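Local coordinates for transmembrane oligosaccharyl transferase (Archaeoglobus fulgidus, PDB 3WAJ), which is an archaeal membrane protein of the STT3/AglB oligosaccharyl transferase family, with a helical transmembrane part of the GT-C class that holds a zinc ion, at residues Phe85-Tyr88 against Leu89-Ala93; His163-Glu166 against Ala167-Gln170. One frame throughout, in Å; residues are numbered along the deposited sequence.

Contact 1: residues Phe85-Tyr88 against Leu89-Ala93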
# COMPACT_ATOMS: atom_id res chain seq x y z
N PHE A 85 11.87 -12.66 -7.27
CA PHE A 85 11.48 -13.89 -6.56
C PHE A 85 9.99 -14.19 -6.67
O PHE A 85 9.58 -15.28 -7.11
CB PHE A 85 11.89 -13.90 -5.08
CG PHE A 85 11.31 -15.08 -4.34
CD1 PHE A 85 10.22 -14.93 -3.50
CD2 PHE A 85 11.81 -16.37 -4.55
CE1 PHE A 85 9.64 -16.02 -2.86
CE2 PHE A 85 11.25 -17.48 -3.90
CZ PHE A 85 10.16 -17.30 -3.05
N LEU A 86 9.16 -13.24 -6.25
CA LEU A 86 7.71 -13.47 -6.21
C LEU A 86 7.14 -13.42 -7.61
O LEU A 86 6.22 -14.17 -7.92
CB LEU A 86 7.01 -12.44 -5.33
CG LEU A 86 5.87 -12.87 -4.40
CD1 LEU A 86 4.89 -11.71 -4.15
CD2 LEU A 86 5.14 -14.11 -4.89
N VAL A 87 7.67 -12.54 -8.47
CA VAL A 87 7.19 -12.52 -9.84
C VAL A 87 7.38 -13.91 -10.47
O VAL A 87 6.44 -14.48 -11.00
CB VAL A 87 7.83 -11.41 -10.72
CG1 VAL A 87 7.26 -11.49 -12.14
CG2 VAL A 87 7.55 -10.04 -10.13
N TYR A 88 8.59 -14.47 -10.39
CA TYR A 88 8.81 -15.79 -10.95
C TYR A 88 8.07 -16.87 -10.20
O TYR A 88 7.41 -17.68 -10.84
CB TYR A 88 10.31 -16.09 -11.13
CG TYR A 88 10.91 -15.33 -12.29
CD1 TYR A 88 10.71 -15.74 -13.60
CD2 TYR A 88 11.62 -14.16 -12.08
CE1 TYR A 88 11.23 -15.02 -14.67
CE2 TYR A 88 12.15 -13.44 -13.14
CZ TYR A 88 11.96 -13.88 -14.43
OH TYR A 88 12.48 -13.15 -15.48
N LEU A 89 8.14 -16.89 -8.87
CA LEU A 89 7.34 -17.87 -8.10
C LEU A 89 5.89 -17.92 -8.58
O LEU A 89 5.35 -19.01 -8.84
CB LEU A 89 7.38 -17.58 -6.59
CG LEU A 89 6.57 -18.57 -5.72
CD1 LEU A 89 6.98 -20.02 -6.01
CD2 LEU A 89 6.73 -18.28 -4.23
N GLY A 90 5.28 -16.75 -8.75
CA GLY A 90 3.90 -16.66 -9.21
C GLY A 90 3.68 -17.03 -10.68
O GLY A 90 2.65 -17.62 -11.05
N SER A 91 4.62 -16.64 -11.54
CA SER A 91 4.60 -17.09 -12.92
C SER A 91 4.71 -18.62 -12.99
O SER A 91 3.96 -19.27 -13.72
CB SER A 91 5.73 -16.45 -13.71
OG SER A 91 5.64 -15.04 -13.66
N ILE A 92 5.66 -19.18 -12.23
CA ILE A 92 5.88 -20.62 -12.27
C ILE A 92 4.64 -21.36 -11.77
O ILE A 92 4.18 -22.31 -12.40
CB ILE A 92 7.13 -21.04 -11.47
CG1 ILE A 92 8.39 -20.54 -12.16
CG2 ILE A 92 7.22 -22.52 -11.37
CD1 ILE A 92 9.65 -20.85 -11.37
N ALA A 93 4.10 -20.89 -10.65
CA ALA A 93 2.85 -21.44 -10.12
C ALA A 93 1.76 -21.42 -11.19
O ALA A 93 1.02 -22.39 -11.36
CB ALA A 93 2.41 -20.68 -8.90

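Contact 2: residues His163-Glu166 against Ala167-Gln170. With ZN (zinc ion), chain B.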
# COMPACT_ATOMS: atom_id res chain seq x y z
N HIS A 163 6.25 -9.23 1.55
CA HIS A 163 6.65 -9.02 2.95
C HIS A 163 6.80 -10.34 3.72
O HIS A 163 7.66 -10.47 4.59
CB HIS A 163 5.70 -8.04 3.69
CG HIS A 163 5.48 -6.75 2.98
ND1 HIS A 163 6.47 -5.79 2.84
CD2 HIS A 163 4.39 -6.24 2.34
CE1 HIS A 163 5.99 -4.77 2.14
NE2 HIS A 163 4.73 -5.02 1.84
N ILE A 164 5.96 -11.33 3.41
CA ILE A 164 6.15 -12.63 4.04
C ILE A 164 7.50 -13.20 3.63
O ILE A 164 8.19 -13.82 4.43
CB ILE A 164 4.99 -13.64 3.77
CG1 ILE A 164 5.28 -14.99 4.45
CG2 ILE A 164 4.76 -13.84 2.28
CD1 ILE A 164 5.28 -14.92 5.97
N TRP A 165 7.91 -12.94 2.39
CA TRP A 165 9.14 -13.52 1.87
C TRP A 165 10.40 -12.81 2.35
O TRP A 165 11.47 -13.41 2.40
CB TRP A 165 9.10 -13.61 0.35
CG TRP A 165 7.94 -14.47 -0.10
CD1 TRP A 165 6.78 -14.05 -0.68
CD2 TRP A 165 7.85 -15.89 0.01
NE1 TRP A 165 5.97 -15.13 -0.94
CE2 TRP A 165 6.60 -16.27 -0.53
CE3 TRP A 165 8.70 -16.88 0.51
CZ2 TRP A 165 6.18 -17.61 -0.58
CZ3 TRP A 165 8.29 -18.20 0.46
CH2 TRP A 165 7.04 -18.56 -0.08
N GLU A 166 10.27 -11.53 2.67
CA GLU A 166 11.34 -10.84 3.37
C GLU A 166 11.59 -11.58 4.67
O GLU A 166 12.72 -11.94 4.98
CB GLU A 166 10.94 -9.40 3.69
CG GLU A 166 10.87 -8.47 2.52
CD GLU A 166 10.39 -7.11 2.94
OE1 GLU A 166 9.29 -6.70 2.51
OE2 GLU A 166 11.11 -6.44 3.72
N ALA A 167 10.53 -11.82 5.43
CA ALA A 167 10.68 -12.52 6.71
C ALA A 167 11.24 -13.93 6.51
O ALA A 167 12.20 -14.33 7.17
CB ALA A 167 9.38 -12.56 7.48
N PHE A 168 10.66 -14.67 5.58
CA PHE A 168 11.04 -16.05 5.35
C PHE A 168 12.52 -16.16 4.94
O PHE A 168 13.26 -16.95 5.51
CB PHE A 168 10.13 -16.68 4.28
CG PHE A 168 10.35 -18.16 4.07
CD1 PHE A 168 9.46 -19.08 4.58
CD2 PHE A 168 11.43 -18.62 3.32
CE1 PHE A 168 9.64 -20.44 4.37
CE2 PHE A 168 11.63 -19.97 3.12
CZ PHE A 168 10.73 -20.88 3.64
N TRP A 169 12.96 -15.39 3.96
CA TRP A 169 14.34 -15.52 3.53
C TRP A 169 15.34 -14.91 4.52
O TRP A 169 16.49 -15.35 4.59
CB TRP A 169 14.55 -15.01 2.09
CG TRP A 169 13.77 -15.82 1.07
CD1 TRP A 169 12.74 -15.39 0.27
CD2 TRP A 169 13.94 -17.22 0.76
NE1 TRP A 169 12.27 -16.42 -0.51
CE2 TRP A 169 12.99 -17.55 -0.23
CE3 TRP A 169 14.81 -18.22 1.22
CZ2 TRP A 169 12.88 -18.85 -0.76
CZ3 TRP A 169 14.71 -19.49 0.70
CH2 TRP A 169 13.75 -19.80 -0.29
N GLN A 170 14.93 -13.90 5.28
CA GLN A 170 15.85 -13.29 6.24
C GLN A 170 16.19 -14.29 7.35
O GLN A 170 17.36 -14.54 7.63
CB GLN A 170 15.29 -12.01 6.86
CG GLN A 170 16.32 -11.29 7.75
CD GLN A 170 15.68 -10.33 8.72
OE1 GLN A 170 15.83 -9.11 8.60
NE2 GLN A 170 14.94 -10.86 9.68
ZN ZN B . 3.47 -4.13 0.33
O HOH W 1 4.39 -1.89 0.97
O HOH W 2 4.82 -4.53 -1.45
O HOH W 3 1.57 -3.10 0.55

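Contact 1: residues Phe85-Tyr88 against Leu89-Ala93
Val87 O is gripped twice by Ser91, one turn further along the helix: the backbone N of Ser91 reaches it at 2.9 Å and the hydroxyl OG at 2.8 Å. The two donors approach differently. Ser91 N is tilted 18° from the carbonyl plane, whereas OG comes in from well above it, at a C=O...O angle of 136°. With OG beside its own backbone N (chi1 -58°), the serine turns its hydroxyl back along the helix, so that it spends its bond on the carbonyl of the preceding turn, a common way for a serine inside a helix to satisfy its polar end. The same i to i+4 pattern runs on both sides of this pair, through Leu89 N to Phe85 O, Gly90 N to Leu86 O and Ile92 N to Tyr88 O, the last at 2.7 Å. CG1 of Ile92 also rests 3.3 Å from Tyr88 O. On another face of the helix Phe85 and Leu89 run side by side, and Leu89 CD2 meets the far end of the ring obliquely, 3.8 Å from Phe85 CZ. The OH of Tyr88 is hydrogen-bonded to Pro63 O, outside this turn. Among the neighbours of helix 84-96, Val87 and Ser91 pack on helix 47-60, which Leu86 also touches at Tyr51; Leu86 and Leu89 pack between Ile112 of helix 102-118 and Trp165 of helix 163-181, and Phe85 meets Trp165 and Trp169 of that last helix edge-to-face.

Contact 2: residues His163-Glu166 against Ala167-Gln170
Four backbone hydrogen bonds join the first turn of helix 163-181 to the next, from Ala167 N, Phe168 N, Trp169 N and Gln170 N to the carbonyls of His163, Ile164, Trp165 and Glu166. The first is the longest, 3.3 Å from Ala167 N to His163 O. Aromatic packing fills one flank. Trp165 and Trp169, each with CG beside its backbone N, lay their indoles side by side, planes 26° apart but slid so far that they barely overlap; Trp169 NE1 stands 3.7 Å from Trp165 CE3. Phe168 completes the cluster, with Trp165 CZ3 over one face of its ring toward the rim, and its own CD2 centred 3.8 Å above the Trp169 ring. Polar and metal contacts gather at the start of the helix. His163 binds the zinc ion through NE2 at 2.2 Å, together with three waters; Asp161 and Asp47 belong to the same site. Its other nitrogen, ND1, donates to Glu166 OE1 at 3.0 Å in a bent bond, with the carboxylate oxygen 30° out of the imidazole plane. Glu166 OE2 is hydrogen-bonded in turn to Tyr429 OH. As a second-shell residue, Glu166 would help hold the rotation of the imidazole, and its carboxylate may make the ring a somewhat more electron-rich donor to zinc.

In the fold
From the N terminus, helix 47-60 begins with the zinc ligand Asp47, and helix 84-96 then carries contact 1. Helix 163-181 comes later and opens with contact 2. Neither closes a loop: each joins successive turns of one helix. They stand in series, neither nesting nor crossing, with centres 15 Å apart inside the N-terminal STT3 region. Although separate in sequence, they touch: Phe85 CE1 lies 3.4 Å from Trp165 CD2, and Leu89 CD2 packs on Trp165 CZ2. Helix 84-96 is thereby tied to the start of helix 163-181, where the chain has just supplied Asp161 and His163 to the metal, and the side chain of Leu86 is about 9 Å from the zinc ion.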